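Local structure of CBS domain-containing protein CBSX1, chloroplastic (Arabidopsis thaliana, 4GQV) at residues L125-R131 against I146-V151. The protein probably regulates chloroplast thioredoxins through its pair of CBS domains, which forms a dimer. Residues are numbered along the deposited sequence; the frame is centred on the assembly and turned at random.
Sequences LLETKYR and ITRGNV
R148, in the first turn of helix 148-156, reaches across to the C-terminal part of helix 118-127, where the side edge of its guanidinium grips the single oxygen L125 O. NE and NH2 both bond to L125 O, at 2.9 Å and 2.7 Å; the oxygen lies near the guanidinium plane, with NH2 almost in line with the carbonyl and NE above the carbonyl plane. With CG anti to the backbone N (chi1 -174°), the chain runs out extended until a bend at chi3 (-74°) turns the guanidinium edge to this oxygen. T128 O also lies near that edge, 2.7 Å from R148 NH2, but at a poor angle for a bond. R131 CG lies over the rim of one face, and the two guanidinium planes are 69° apart. D56 of the second subunit makes a salt bridge to R131 NE and a long, weak ion pair with R148 NH1, so its carboxylate probably offsets the closeness of these two nitrogens, 3.7 Å apart. R148 N donates to R131 O (2.9 Å), joining the loop to the helix start, where T147 OG1 caps N150 N. Beside the polar grip, L125 CD2 packs on V151 CG2 (4.0 Å) and I146 CG1. A leucine in place of R148 would probably leave L125 O without both donors. Within the second CBS motif, one arginine thus ties the last part of one helix to the next and faces the dimer partner.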
loop_
_atom_site.group_PDB
_atom_site.type_symbol
_atom_site.label_atom_id
_atom_site.label_comp_id
_atom_site.label_asym_id
_atom_site.label_seq_id
_atom_site.Cartn_x
_atom_site.Cartn_y
_atom_site.Cartn_z
ATOM N N LEU A 125 -8.327 4.959 11.711
ATOM C CA LEU A 125 -7.627 4.011 10.871
ATOM C C LEU A 125 -8.345 2.668 10.809
ATOM O O LEU A 125 -8.454 2.065 9.746
ATOM C CB LEU A 125 -6.192 3.816 11.360
ATOM C CG LEU A 125 -5.115 4.770 10.829
ATOM C CD1 LEU A 125 -5.526 5.413 9.490
ATOM C CD2 LEU A 125 -4.728 5.825 11.853
ATOM N N LEU A 126 -8.867 2.221 11.943
ATOM C CA LEU A 126 -9.402 0.869 12.036
ATOM C C LEU A 126 -10.890 0.748 11.710
ATOM O O LEU A 126 -11.418 -0.348 11.680
ATOM C CB LEU A 126 -9.099 0.266 13.415
ATOM C CG LEU A 126 -7.619 0.132 13.800
ATOM C CD1 LEU A 126 -7.464 -0.093 15.302
ATOM C CD2 LEU A 126 -6.939 -0.973 13.003
ATOM N N GLU A 127 -11.564 1.864 11.466
ATOM C CA GLU A 127 -12.998 1.830 11.190
ATOM C C GLU A 127 -13.365 2.483 9.855
ATOM O O GLU A 127 -14.539 2.725 9.579
ATOM C CB GLU A 127 -13.767 2.545 12.303
ATOM C CG GLU A 127 -14.010 1.745 13.567
ATOM C CD GLU A 127 -14.726 2.579 14.621
ATOM O OE1 GLU A 127 -15.274 2.003 15.595
ATOM O OE2 GLU A 127 -14.734 3.822 14.460
ATOM N N THR A 128 -12.364 2.784 9.038
ATOM C CA THR A 128 -12.580 3.528 7.803
ATOM C C THR A 128 -11.646 3.083 6.689
ATOM O O THR A 128 -10.662 2.378 6.914
ATOM C CB THR A 128 -12.319 5.040 7.996
ATOM O OG1 THR A 128 -10.927 5.252 8.271
ATOM C CG2 THR A 128 -13.169 5.633 9.127
ATOM N N LYS A 129 -11.950 3.543 5.482
ATOM C CA LYS A 129 -11.144 3.260 4.300
ATOM C C LYS A 129 -9.724 3.821 4.410
ATOM O O LYS A 129 -8.832 3.451 3.635
ATOM C CB LYS A 129 -11.842 3.835 3.060
ATOM C CG LYS A 129 -13.210 3.219 2.762
ATOM C CD LYS A 129 -14.352 4.241 2.839
ATOM C CE LYS A 129 -15.712 3.547 2.680
ATOM N NZ LYS A 129 -16.870 4.466 2.855
ATOM N N TYR A 130 -9.523 4.714 5.371
ATOM C CA TYR A 130 -8.245 5.408 5.541
ATOM C C TYR A 130 -7.134 4.520 6.133
ATOM O O TYR A 130 -7.294 3.892 7.187
ATOM C CB TYR A 130 -8.436 6.680 6.386
ATOM C CG TYR A 130 -9.526 7.609 5.874
ATOM C CD1 TYR A 130 -9.316 8.423 4.769
ATOM C CD2 TYR A 130 -10.763 7.670 6.505
ATOM C CE1 TYR A 130 -10.311 9.272 4.301
ATOM C CE2 TYR A 130 -11.770 8.505 6.054
ATOM C CZ TYR A 130 -11.540 9.306 4.948
ATOM O OH TYR A 130 -12.547 10.135 4.513
ATOM N N ARG A 131 -6.013 4.473 5.424
ATOM C CA ARG A 131 -4.851 3.701 5.842
ATOM C C ARG A 131 -3.755 4.638 6.322
ATOM O O ARG A 131 -2.802 4.216 6.955
ATOM C CB ARG A 131 -4.322 2.868 4.676
ATOM C CG ARG A 131 -4.993 1.541 4.485
ATOM C CD ARG A 131 -3.940 0.485 4.264
ATOM N NE ARG A 131 -4.511 -0.855 4.245
ATOM C CZ ARG A 131 -4.892 -1.489 3.142
ATOM N NH1 ARG A 131 -4.761 -0.908 1.958
ATOM N NH2 ARG A 131 -5.399 -2.709 3.221
ATOM N N ILE A 146 0.542 9.129 10.137
ATOM C CA ILE A 146 0.272 7.897 10.839
ATOM C C ILE A 146 -0.546 6.927 9.988
ATOM O O ILE A 146 -1.676 7.199 9.573
ATOM C CB ILE A 146 -0.448 8.139 12.173
ATOM C CG1 ILE A 146 -0.839 6.803 12.796
ATOM C CG2 ILE A 146 -1.665 9.058 11.993
ATOM C CD1 ILE A 146 0.174 6.280 13.766
ATOM N N THR A 147 0.049 5.776 9.733
ATOM C CA THR A 147 -0.617 4.744 8.965
ATOM C C THR A 147 -1.166 3.662 9.899
ATOM O O THR A 147 -0.752 3.561 11.050
ATOM C CB THR A 147 0.338 4.135 7.939
ATOM O OG1 THR A 147 0.868 2.918 8.459
ATOM C CG2 THR A 147 1.472 5.085 7.678
ATOM N N ARG A 148 -2.119 2.884 9.396
ATOM C CA ARG A 148 -2.682 1.730 10.096
ATOM C C ARG A 148 -1.560 0.745 10.457
ATOM O O ARG A 148 -1.619 0.065 11.489
ATOM C CB ARG A 148 -3.737 1.057 9.194
ATOM C CG ARG A 148 -4.546 -0.086 9.808
ATOM C CD ARG A 148 -5.506 -0.715 8.785
ATOM N NE ARG A 148 -6.657 0.149 8.513
ATOM C CZ ARG A 148 -7.489 -0.001 7.485
ATOM N NH1 ARG A 148 -7.309 -0.994 6.612
ATOM N NH2 ARG A 148 -8.496 0.846 7.325
ATOM N N GLY A 149 -0.549 0.676 9.588
ATOM C CA GLY A 149 0.662 -0.061 9.868
ATOM C C GLY A 149 1.297 0.415 11.169
ATOM O O GLY A 149 1.489 -0.367 12.088
ATOM N N ASN A 150 1.630 1.697 11.233
ATOM C CA ASN A 150 2.211 2.294 12.424
ATOM C C ASN A 150 1.396 1.976 13.681
ATOM O O ASN A 150 1.955 1.662 14.741
ATOM C CB ASN A 150 2.330 3.809 12.231
ATOM C CG ASN A 150 3.339 4.178 11.160
ATOM O OD1 ASN A 150 4.240 3.406 10.863
ATOM N ND2 ASN A 150 3.203 5.371 10.590
ATOM N N VAL A 151 0.072 2.027 13.556
ATOM C CA VAL A 151 -0.803 1.675 14.671
ATOM C C VAL A 151 -0.615 0.214 15.061
ATOM O O VAL A 151 -0.548 -0.115 16.253
ATOM C CB VAL A 151 -2.291 1.936 14.354
ATOM C CG1 VAL A 151 -3.184 1.312 15.426
ATOM C CG2 VAL A 151 -2.562 3.438 14.229
#